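Local atomic coordinates of DNA mismatch repair protein PMS1 (Saccharomyces cerevisiae, PDB entry 3H4L), a protein that binds ATP in its N-terminal GHKL-type domain, probably hydrolysing it, and takes part in DNA mismatch repair. Residues I114-K124 against K136-G144. Numbering follows the deposited sequence.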
# COMPACT_ATOMS: atom_id res chain seq x y z
N ILE B 114 6.73 -7.14 21.88
CA ILE B 114 5.79 -6.61 22.86
C ILE B 114 4.75 -7.72 22.97
O ILE B 114 4.04 -8.01 22.00
CB ILE B 114 5.12 -5.30 22.40
CG1 ILE B 114 6.18 -4.19 22.26
CG2 ILE B 114 4.12 -4.86 23.45
CD1 ILE B 114 5.66 -2.87 21.69
N THR B 115 4.64 -8.35 24.14
CA THR B 115 3.71 -9.47 24.29
C THR B 115 2.91 -9.55 25.60
O THR B 115 3.16 -8.81 26.55
CB THR B 115 4.48 -10.80 24.10
OG1 THR B 115 3.56 -11.90 24.01
CG2 THR B 115 5.44 -11.03 25.26
N THR B 116 1.95 -10.46 25.63
CA THR B 116 1.14 -10.66 26.82
C THR B 116 0.28 -11.92 26.80
O THR B 116 -0.43 -12.21 25.82
CB THR B 116 0.19 -9.49 27.07
OG1 THR B 116 -0.52 -9.73 28.29
CG2 THR B 116 -0.82 -9.36 25.93
N THR B 117 0.35 -12.67 27.90
CA THR B 117 -0.43 -13.89 28.07
C THR B 117 -1.46 -13.57 29.15
O THR B 117 -2.08 -14.47 29.72
CB THR B 117 0.44 -15.03 28.59
OG1 THR B 117 1.15 -14.59 29.75
CG2 THR B 117 1.42 -15.46 27.51
N SER B 118 -1.62 -12.28 29.41
CA SER B 118 -2.54 -11.80 30.43
C SER B 118 -2.83 -10.32 30.19
O SER B 118 -2.38 -9.46 30.94
CB SER B 118 -1.92 -11.99 31.81
OG SER B 118 -2.79 -11.56 32.85
N PRO B 119 -3.61 -10.01 29.13
CA PRO B 119 -3.94 -8.63 28.80
C PRO B 119 -4.66 -7.94 29.96
O PRO B 119 -5.36 -8.59 30.74
CB PRO B 119 -4.82 -8.78 27.57
CG PRO B 119 -5.53 -10.07 27.84
CD PRO B 119 -4.43 -10.95 28.36
N PRO B 120 -4.50 -6.61 30.09
CA PRO B 120 -3.69 -5.73 29.24
C PRO B 120 -2.26 -5.52 29.76
O PRO B 120 -1.53 -4.68 29.23
CB PRO B 120 -4.49 -4.44 29.25
CG PRO B 120 -4.89 -4.37 30.68
CD PRO B 120 -5.35 -5.80 30.99
N LYS B 121 -1.87 -6.26 30.80
CA LYS B 121 -0.51 -6.12 31.32
C LYS B 121 0.39 -6.71 30.26
O LYS B 121 0.16 -7.83 29.80
CB LYS B 121 -0.33 -6.90 32.64
CG LYS B 121 1.13 -6.97 33.10
CD LYS B 121 1.25 -7.42 34.54
CE LYS B 121 2.70 -7.39 35.03
NZ LYS B 121 3.53 -8.50 34.47
N ALA B 122 1.40 -5.97 29.85
CA ALA B 122 2.29 -6.46 28.82
C ALA B 122 3.73 -6.02 29.03
O ALA B 122 4.02 -5.18 29.88
CB ALA B 122 1.80 -5.99 27.45
N ASP B 123 4.62 -6.61 28.23
CA ASP B 123 6.03 -6.30 28.30
C ASP B 123 6.60 -5.97 26.93
O ASP B 123 6.08 -6.43 25.90
CB ASP B 123 6.80 -7.48 28.90
CG ASP B 123 6.41 -7.77 30.33
OD1 ASP B 123 6.73 -6.95 31.22
OD2 ASP B 123 5.77 -8.83 30.54
N LYS B 124 7.65 -5.17 26.92
CA LYS B 124 8.33 -4.80 25.69
C LYS B 124 9.73 -5.29 25.91
O LYS B 124 10.37 -4.92 26.89
CB LYS B 124 8.32 -3.29 25.49
CG LYS B 124 9.09 -2.83 24.27
CD LYS B 124 8.51 -1.54 23.74
CE LYS B 124 9.57 -0.71 23.08
NZ LYS B 124 10.63 -0.44 24.09
N LYS B 136 13.82 -4.58 29.44
CA LYS B 136 12.45 -5.05 29.61
C LYS B 136 11.64 -3.86 30.13
O LYS B 136 11.91 -3.36 31.22
CB LYS B 136 12.45 -6.20 30.62
CG LYS B 136 11.12 -6.80 30.97
CD LYS B 136 11.37 -7.93 31.96
CE LYS B 136 10.10 -8.57 32.47
NZ LYS B 136 10.41 -9.70 33.41
N THR B 137 10.65 -3.43 29.35
CA THR B 137 9.82 -2.27 29.69
C THR B 137 8.35 -2.62 29.90
O THR B 137 7.76 -3.35 29.11
CB THR B 137 9.90 -1.21 28.57
OG1 THR B 137 11.26 -0.83 28.35
CG2 THR B 137 9.09 0.03 28.93
N THR B 138 7.75 -2.07 30.96
CA THR B 138 6.34 -2.32 31.26
C THR B 138 5.45 -1.55 30.30
O THR B 138 5.67 -0.36 30.07
CB THR B 138 5.98 -1.90 32.69
OG1 THR B 138 6.83 -2.57 33.63
CG2 THR B 138 4.52 -2.26 32.99
N THR B 139 4.43 -2.22 29.76
CA THR B 139 3.51 -1.58 28.81
C THR B 139 2.20 -2.33 28.84
O THR B 139 2.00 -3.24 29.64
CB THR B 139 4.05 -1.67 27.37
OG1 THR B 139 5.45 -1.38 27.36
CG2 THR B 139 3.34 -0.67 26.46
N SER B 140 1.29 -1.95 27.95
CA SER B 140 0.01 -2.61 27.87
C SER B 140 -0.30 -2.92 26.42
O SER B 140 0.24 -2.29 25.51
CB SER B 140 -1.11 -1.72 28.40
OG SER B 140 -1.43 -0.70 27.46
N ARG B 141 -1.17 -3.90 26.21
CA ARG B 141 -1.62 -4.27 24.88
C ARG B 141 -2.60 -5.43 24.99
O ARG B 141 -2.52 -6.21 25.93
CB ARG B 141 -0.45 -4.64 23.96
CG ARG B 141 0.29 -5.92 24.26
CD ARG B 141 0.84 -6.50 22.95
NE ARG B 141 -0.16 -7.32 22.26
CZ ARG B 141 -0.23 -7.51 20.94
NH1 ARG B 141 0.64 -6.94 20.13
NH2 ARG B 141 -1.17 -8.29 20.44
N ASN B 142 -3.53 -5.51 24.04
CA ASN B 142 -4.51 -6.58 24.06
C ASN B 142 -3.77 -7.90 23.88
O ASN B 142 -2.56 -7.92 23.60
CB ASN B 142 -5.53 -6.39 22.93
CG ASN B 142 -6.18 -5.02 22.95
OD1 ASN B 142 -6.45 -4.46 24.01
ND2 ASN B 142 -6.44 -4.47 21.76
N LYS B 143 -4.49 -9.01 24.04
CA LYS B 143 -3.88 -10.33 23.90
C LYS B 143 -3.12 -10.43 22.59
O LYS B 143 -3.55 -9.90 21.57
CB LYS B 143 -4.97 -11.41 23.94
CG LYS B 143 -4.43 -12.84 24.10
CD LYS B 143 -5.52 -13.88 23.89
CE LYS B 143 -6.07 -13.81 22.46
NZ LYS B 143 -7.07 -14.88 22.15
N GLY B 144 -1.97 -11.10 22.61
CA GLY B 144 -1.21 -11.23 21.38
C GLY B 144 0.24 -10.83 21.48
O GLY B 144 0.78 -10.61 22.57
O HOH W 1 12.51 -2.23 26.31
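K124 and T137 bond reciprocally through their backbones, K124 N reaching T137 O at 2.8 Å and T137 N returning to K124 O at 2.9 Å. They illustrate how an antiparallel beta hairpin, here strands 121-127 and 133-140, finishes one edge of the mixed sheet of a GHKL ATPase domain. A122 and T139 form the next hydrogen-bonded pair, A122 N meeting T139 O at 2.8 Å and T139 N meeting A122 O at 3.0 Å. R141 N continues the pairing to P120 O, beyond the cis peptide that precedes P120.

From there residues 141-144 swing across to strand 110-116, where T116 N makes a weak bond to G144 O. The R141 side chain folds back on this crossing. Its NE donates to N142 O at 2.8 Å and NH2 to K143 O, which lies in the guanidinium plane; NH2 also donates to the backbone O of D61, a residue of the nucleotide pocket at the end of strand 56-61.

Packing surrounds these bonds. With CG set between the backbone N and carbonyl carbon (chi1 69°), the aliphatic part of R141 runs over A122 CB, 3.5 Å from CG, and its CD touches I114 CG2. Farther out, P119 lies alongside K143, pointing the same way, with P119 CB 3.6 Å from K143 N.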